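Local coordinates for glycoside hydrolase (Streptococcus pneumoniae serotype 4, PDB 6ORH), which probably acts as an alpha-L-fucosidase of glycoside hydrolase family 29, removing fucose from host-derived glycans, at residues F394-E399 against Q405-G410; K374-I379 against Q427-V432. The protein carries 2 engineered substitutions. One frame throughout, in Å; residues are numbered along the deposited sequence.

Overall arrangement
Both contacts lie in the C-terminal beta-sandwich, on the same side of the chain's centre, and their own centres are about 8 Å apart. Contact 1 pairs two neighbouring strands within one five-stranded antiparallel sheet, at its edge, and is built from backbone hydrogen bonds; one flank is buried, whereas the other meets a second subunit. Contact 2 joins that sheet to the opposing one through side chains alone, and all four of its touching residues are buried and apolar. Strand 428-436 connects the two: it pairs with strand 391-400 of contact 1, with Arg-430 N 2.8 Å from Gln-397 O, and supplies half of contact 2.

Contact 1: F394-E399 against Q405-G410; sequences FHVQVE and QEFGSG
Val-396 sets its carbonyl against two successive N-H groups of the partner strand. Its O atom lies 2.9 Å from Phe-407 N, with a weak second bond at 3.4 Å from Gly-408 N. Val-396 N in turn reaches Gly-408 O at 2.9 Å. The pairing before and after is regular: Phe-394 and Gly-410 exchange two bonds, as do Val-398 and Gln-405, where Gln-405 N meets Val-398 O at 2.8 Å.

Packing is tight on the face carrying Phe-394, Val-396 and Val-398. With chi1 at 178°, Val-396 CG1 stands opposite the backbone N and runs alongside Phe-407, 3.8 Å from its CB. The Phe-394 ring folds back over Gly-410, whose N lies above one ring face toward the rim; CE1 is 3.7 Å from Gly-410 CA. Ile-379 of the opposing sheet closes over Val-396 and Phe-407. This face opens at its far end, where partly exposed Gln-405 touches a bound N-acetylglucosamine.

The other face is looser: His-395 and Ser-409, both partly exposed, meet there through their CB atoms, 3.8 Å apart. Glu-406, which points away from the partner strand, gives OE2 to a hydrogen bond with Gln-215 N and a salt bridge with Arg-216, both of the second subunit. Phe-407 and Gly-408 both facing Val-396 define a classic beta bulge, set here in the edge hairpin of an F5/8 type C beta-sandwich.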
loop_
_atom_site.group_PDB
_atom_site.type_symbol
_atom_site.label_atom_id
_atom_site.label_comp_id
_atom_site.label_asym_id
_atom_site.label_seq_id
_atom_site.Cartn_x
_atom_site.Cartn_y
_atom_site.Cartn_z
ATOM N N PHE A 394 -9.814 -4.271 -10.154
ATOM C CA PHE A 394 -11.201 -3.820 -10.025
ATOM C C PHE A 394 -11.200 -2.403 -9.454
ATOM O O PHE A 394 -10.216 -1.949 -8.856
ATOM C CB PHE A 394 -12.011 -4.804 -9.158
ATOM C CG PHE A 394 -11.631 -4.721 -7.699
ATOM C CD1 PHE A 394 -10.502 -5.400 -7.242
ATOM C CD2 PHE A 394 -12.291 -3.862 -6.823
ATOM C CE1 PHE A 394 -10.060 -5.230 -5.935
ATOM C CE2 PHE A 394 -11.849 -3.689 -5.519
ATOM C CZ PHE A 394 -10.752 -4.412 -5.059
ATOM N N HIS A 395 -12.327 -1.684 -9.596
ATOM C CA HIS A 395 -12.472 -0.432 -8.878
ATOM C C HIS A 395 -13.926 -0.288 -8.428
ATOM O O HIS A 395 -14.801 -1.026 -8.874
ATOM C CB HIS A 395 -11.943 0.777 -9.681
ATOM C CG HIS A 395 -12.648 1.040 -10.971
ATOM N ND1 HIS A 395 -12.296 0.390 -12.141
ATOM C CD2 HIS A 395 -13.661 1.891 -11.289
ATOM C CE1 HIS A 395 -13.078 0.811 -13.125
ATOM N NE2 HIS A 395 -13.917 1.729 -12.623
ATOM N N VAL A 396 -14.151 0.655 -7.523
ATOM C CA VAL A 396 -15.459 0.866 -6.927
ATOM C C VAL A 396 -15.778 2.351 -7.050
ATOM O O VAL A 396 -14.927 3.208 -6.816
ATOM C CB VAL A 396 -15.412 0.454 -5.444
ATOM C CG1 VAL A 396 -16.755 0.716 -4.765
ATOM C CG2 VAL A 396 -15.096 -1.028 -5.323
ATOM N N GLN A 397 -17.033 2.660 -7.407
ATOM C CA GLN A 397 -17.441 4.054 -7.463
ATOM C C GLN A 397 -18.753 4.223 -6.706
ATOM O O GLN A 397 -19.486 3.258 -6.501
ATOM C CB GLN A 397 -17.681 4.529 -8.899
ATOM C CG GLN A 397 -16.677 4.019 -9.911
ATOM C CD GLN A 397 -17.126 4.486 -11.266
ATOM O OE1 GLN A 397 -18.269 4.263 -11.663
ATOM N NE2 GLN A 397 -16.244 5.191 -11.952
ATOM N N VAL A 398 -19.027 5.465 -6.303
ATOM C CA VAL A 398 -20.267 5.791 -5.612
ATOM C C VAL A 398 -20.856 7.042 -6.258
ATOM O O VAL A 398 -20.110 7.916 -6.685
ATOM C CB VAL A 398 -20.047 5.961 -4.101
ATOM C CG1 VAL A 398 -19.695 4.621 -3.446
ATOM C CG2 VAL A 398 -18.975 6.991 -3.784
ATOM N N GLU A 399 -22.185 7.080 -6.382
ATOM C CA GLU A 399 -22.811 8.253 -6.984
ATOM C C GLU A 399 -23.063 9.308 -5.907
ATOM O O GLU A 399 -23.715 9.025 -4.905
ATOM C CB GLU A 399 -24.105 7.862 -7.692
ATOM C CG GLU A 399 -24.656 9.008 -8.549
ATOM C CD GLU A 399 -25.922 8.641 -9.313
ATOM O OE1 GLU A 399 -26.738 7.887 -8.761
ATOM O OE2 GLU A 399 -26.063 9.081 -10.480
ATOM N N GLN A 405 -18.270 9.033 -8.539
ATOM C CA GLN A 405 -16.985 9.451 -7.996
ATOM C C GLN A 405 -16.250 8.212 -7.496
ATOM O O GLN A 405 -16.860 7.208 -7.166
ATOM C CB GLN A 405 -17.177 10.480 -6.879
ATOM C CG GLN A 405 -17.579 11.861 -7.395
ATOM C CD GLN A 405 -17.845 12.852 -6.284
ATOM O OE1 GLN A 405 -18.105 14.032 -6.532
ATOM N NE2 GLN A 405 -17.807 12.377 -5.046
ATOM N N GLU A 406 -14.923 8.297 -7.406
ATOM C CA GLU A 406 -14.201 7.085 -7.034
ATOM C C GLU A 406 -14.338 6.839 -5.541
ATOM O O GLU A 406 -14.396 7.778 -4.724
ATOM C CB GLU A 406 -12.742 7.128 -7.482
ATOM C CG GLU A 406 -12.053 8.377 -7.021
ATOM C CD GLU A 406 -10.575 8.384 -7.342
ATOM O OE1 GLU A 406 -10.214 8.395 -8.566
ATOM O OE2 GLU A 406 -9.819 8.412 -6.385
ATOM N N PHE A 407 -14.447 5.546 -5.211
ATOM C CA PHE A 407 -14.377 5.118 -3.822
ATOM C C PHE A 407 -12.998 4.527 -3.553
ATOM O O PHE A 407 -12.330 4.938 -2.611
ATOM C CB PHE A 407 -15.485 4.103 -3.551
ATOM C CG PHE A 407 -15.511 3.620 -2.117
ATOM C CD1 PHE A 407 -16.184 4.337 -1.144
ATOM C CD2 PHE A 407 -14.857 2.451 -1.756
ATOM C CE1 PHE A 407 -16.224 3.872 0.168
ATOM C CE2 PHE A 407 -14.872 2.001 -0.441
ATOM C CZ PHE A 407 -15.546 2.720 0.520
ATOM N N GLY A 408 -12.567 3.613 -4.418
ATOM C CA GLY A 408 -11.226 3.052 -4.285
ATOM C C GLY A 408 -10.963 2.052 -5.415
ATOM O O GLY A 408 -11.821 1.801 -6.266
ATOM N N SER A 409 -9.741 1.498 -5.426
ATOM C CA SER A 409 -9.411 0.513 -6.442
ATOM C C SER A 409 -8.455 -0.504 -5.838
ATOM O O SER A 409 -7.847 -0.268 -4.786
ATOM C CB SER A 409 -8.779 1.141 -7.677
ATOM O OG SER A 409 -7.500 1.683 -7.374
ATOM N N GLY A 410 -8.289 -1.597 -6.577
ATOM C CA GLY A 410 -7.381 -2.642 -6.132
ATOM C C GLY A 410 -6.966 -3.555 -7.273
ATOM O O GLY A 410 -7.371 -3.392 -8.437
#

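Contact 2: K374-I379 against Q427-V432; sequences KTFDVI and QKIRVV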
loop_
_atom_site.group_PDB
_atom_site.type_symbol
_atom_site.label_atom_id
_atom_site.label_comp_id
_atom_site.label_asym_id
_atom_site.label_seq_id
_atom_site.Cartn_x
_atom_site.Cartn_y
_atom_site.Cartn_z
ATOM N N LYS A 374 -27.177 5.375 2.568
ATOM C CA LYS A 374 -26.556 4.841 3.773
ATOM C C LYS A 374 -25.117 5.334 3.825
ATOM O O LYS A 374 -24.575 5.737 2.801
ATOM C CB LYS A 374 -26.580 3.305 3.770
ATOM C CG LYS A 374 -27.945 2.697 3.494
ATOM C CD LYS A 374 -28.066 1.239 3.885
ATOM C CE LYS A 374 -29.446 0.694 3.582
ATOM N NZ LYS A 374 -29.473 -0.791 3.598
ATOM N N THR A 375 -24.510 5.296 5.019
ATOM C CA THR A 375 -23.192 5.857 5.262
ATOM C C THR A 375 -22.209 4.726 5.559
ATOM O O THR A 375 -22.416 3.961 6.503
ATOM C CB THR A 375 -23.221 6.836 6.435
ATOM O OG1 THR A 375 -24.151 7.833 6.012
ATOM C CG2 THR A 375 -21.893 7.494 6.721
ATOM N N PHE A 376 -21.159 4.657 4.733
ATOM C CA PHE A 376 -20.211 3.552 4.799
ATOM C C PHE A 376 -18.813 4.036 4.418
ATOM O O PHE A 376 -18.637 5.126 3.860
ATOM C CB PHE A 376 -20.697 2.396 3.923
ATOM C CG PHE A 376 -20.916 2.798 2.481
ATOM C CD1 PHE A 376 -19.869 2.788 1.572
ATOM C CD2 PHE A 376 -22.172 3.189 2.044
ATOM C CE1 PHE A 376 -20.069 3.163 0.251
ATOM C CE2 PHE A 376 -22.376 3.572 0.724
ATOM C CZ PHE A 376 -21.322 3.558 -0.168
ATOM N N ASP A 377 -17.796 3.221 4.740
ATOM C CA ASP A 377 -16.425 3.525 4.377
ATOM C C ASP A 377 -15.643 2.239 4.107
ATOM O O ASP A 377 -14.425 2.312 3.962
ATOM C CB ASP A 377 -15.693 4.377 5.420
ATOM C CG ASP A 377 -15.653 3.802 6.835
ATOM O OD1 ASP A 377 -16.291 2.753 7.100
ATOM O OD2 ASP A 377 -15.047 4.464 7.685
ATOM N N VAL A 378 -16.343 1.098 4.053
ATOM C CA VAL A 378 -15.691 -0.170 3.731
ATOM C C VAL A 378 -16.554 -0.955 2.756
ATOM O O VAL A 378 -17.740 -1.171 2.997
ATOM C CB VAL A 378 -15.419 -1.040 4.972
ATOM C CG1 VAL A 378 -14.618 -2.289 4.557
ATOM C CG2 VAL A 378 -14.671 -0.274 6.048
ATOM N N ILE A 379 -15.933 -1.478 1.687
ATOM C CA ILE A 379 -16.595 -2.471 0.852
ATOM C C ILE A 379 -15.863 -3.813 1.001
ATOM O O ILE A 379 -14.648 -3.819 1.110
ATOM C CB ILE A 379 -16.714 -2.015 -0.624
ATOM C CG1 ILE A 379 -17.628 -2.950 -1.425
ATOM C CG2 ILE A 379 -15.319 -1.874 -1.258
ATOM C CD1 ILE A 379 -18.009 -2.488 -2.841
ATOM N N GLN A 427 -26.461 5.887 -2.112
ATOM C CA GLN A 427 -27.467 4.875 -2.331
ATOM C C GLN A 427 -27.042 3.949 -3.469
ATOM O O GLN A 427 -27.496 2.805 -3.522
ATOM C CB GLN A 427 -28.795 5.557 -2.664
ATOM C CG GLN A 427 -29.908 4.567 -2.958
ATOM C CD GLN A 427 -31.263 5.236 -2.932
ATOM O OE1 GLN A 427 -31.459 6.258 -2.269
ATOM N NE2 GLN A 427 -32.179 4.662 -3.688
ATOM N N LYS A 428 -26.234 4.475 -4.413
ATOM C CA LYS A 428 -25.826 3.685 -5.562
ATOM C C LYS A 428 -24.306 3.529 -5.601
ATOM O O LYS A 428 -23.564 4.493 -5.426
ATOM C CB LYS A 428 -26.376 4.275 -6.859
ATOM C CG LYS A 428 -27.904 4.336 -6.884
ATOM C CD LYS A 428 -28.475 4.790 -8.196
ATOM C CE LYS A 428 -29.985 4.919 -8.157
ATOM N NZ LYS A 428 -30.518 5.209 -9.512
ATOM N N ILE A 429 -23.880 2.281 -5.831
ATOM C CA ILE A 429 -22.468 1.910 -5.857
ATOM C C ILE A 429 -22.214 1.078 -7.106
ATOM O O ILE A 429 -23.057 0.267 -7.481
ATOM C CB ILE A 429 -22.114 1.109 -4.575
ATOM C CG1 ILE A 429 -22.408 1.884 -3.280
ATOM C CG2 ILE A 429 -20.671 0.622 -4.616
ATOM C CD1 ILE A 429 -23.825 1.661 -2.747
ATOM N N ARG A 430 -21.033 1.235 -7.742
ATOM C CA ARG A 430 -20.658 0.353 -8.838
ATOM C C ARG A 430 -19.373 -0.378 -8.464
ATOM O O ARG A 430 -18.442 0.240 -7.937
ATOM C CB ARG A 430 -20.401 1.112 -10.145
ATOM C CG ARG A 430 -21.696 1.556 -10.824
ATOM C CD ARG A 430 -21.514 2.658 -11.848
ATOM N NE ARG A 430 -22.834 2.882 -12.460
ATOM C CZ ARG A 430 -23.083 3.770 -13.428
ATOM N NH1 ARG A 430 -22.110 4.508 -13.945
ATOM N NH2 ARG A 430 -24.314 3.894 -13.898
ATOM N N VAL A 431 -19.393 -1.693 -8.698
ATOM C CA VAL A 431 -18.188 -2.512 -8.624
ATOM C C VAL A 431 -17.835 -2.867 -10.063
ATOM O O VAL A 431 -18.632 -3.478 -10.795
ATOM C CB VAL A 431 -18.395 -3.751 -7.727
ATOM C CG1 VAL A 431 -17.188 -4.698 -7.774
ATOM C CG2 VAL A 431 -18.607 -3.297 -6.284
ATOM N N VAL A 432 -16.609 -2.498 -10.479
ATOM C CA VAL A 432 -16.219 -2.694 -11.863
ATOM C C VAL A 432 -14.996 -3.602 -11.889
ATOM O O VAL A 432 -13.935 -3.209 -11.399
ATOM C CB VAL A 432 -15.948 -1.367 -12.594
ATOM C CG1 VAL A 432 -15.661 -1.594 -14.077
ATOM C CG2 VAL A 432 -17.101 -0.375 -12.439
#
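The Phe-376 ring meets Ile-429 obliquely, neither squarely over a face nor in its plane: ring atom CZ lies 3.7 Å from Ile-429 CG1 and 4.1 Å from Ile-429 CD1. Around the same ring, Val-424, Val-398 and Leu-447 add apolar contacts. This is the interior of the beta-sandwich of an F5/8 type C, galactose-binding-like domain, where two antiparallel sheets face each other. The geometry supports that reading: Ile-379 CA and Val-431 CA, behind side chains that touch, are 9.6 Å apart, the spacing of two facing sheets and not of paired strands, and the segments meet through side chains alone.

Phe-376 and Ile-429 approach from opposite directions, each with its CB directed at the other segment. With chi1 -58°, Ile-429 CG1 stands opposite its own carbonyl carbon, and this is the branch that meets Phe-376 CZ.

Segment 374-379 reaches the core at Phe-376 and again at Ile-379, on either side of a corner at Asp-377; the classic beta bulge there, in which Asp-377 and Val-378 both face Tyr-448, is consistent with this. Leu-419, Ile-445 and Leu-447 pack around Ile-379. Outside the core, Arg-430 forms salt bridges with Glu-367 and with Glu-176 of the second subunit. Within the core, Ile-379 crosses Val-431 at a slant, and CD1 at the end of its extended chain (chi2 171°) comes to 3.6 Å from Val-431 CG2 and 4.5 Å from Ile-429 CG2.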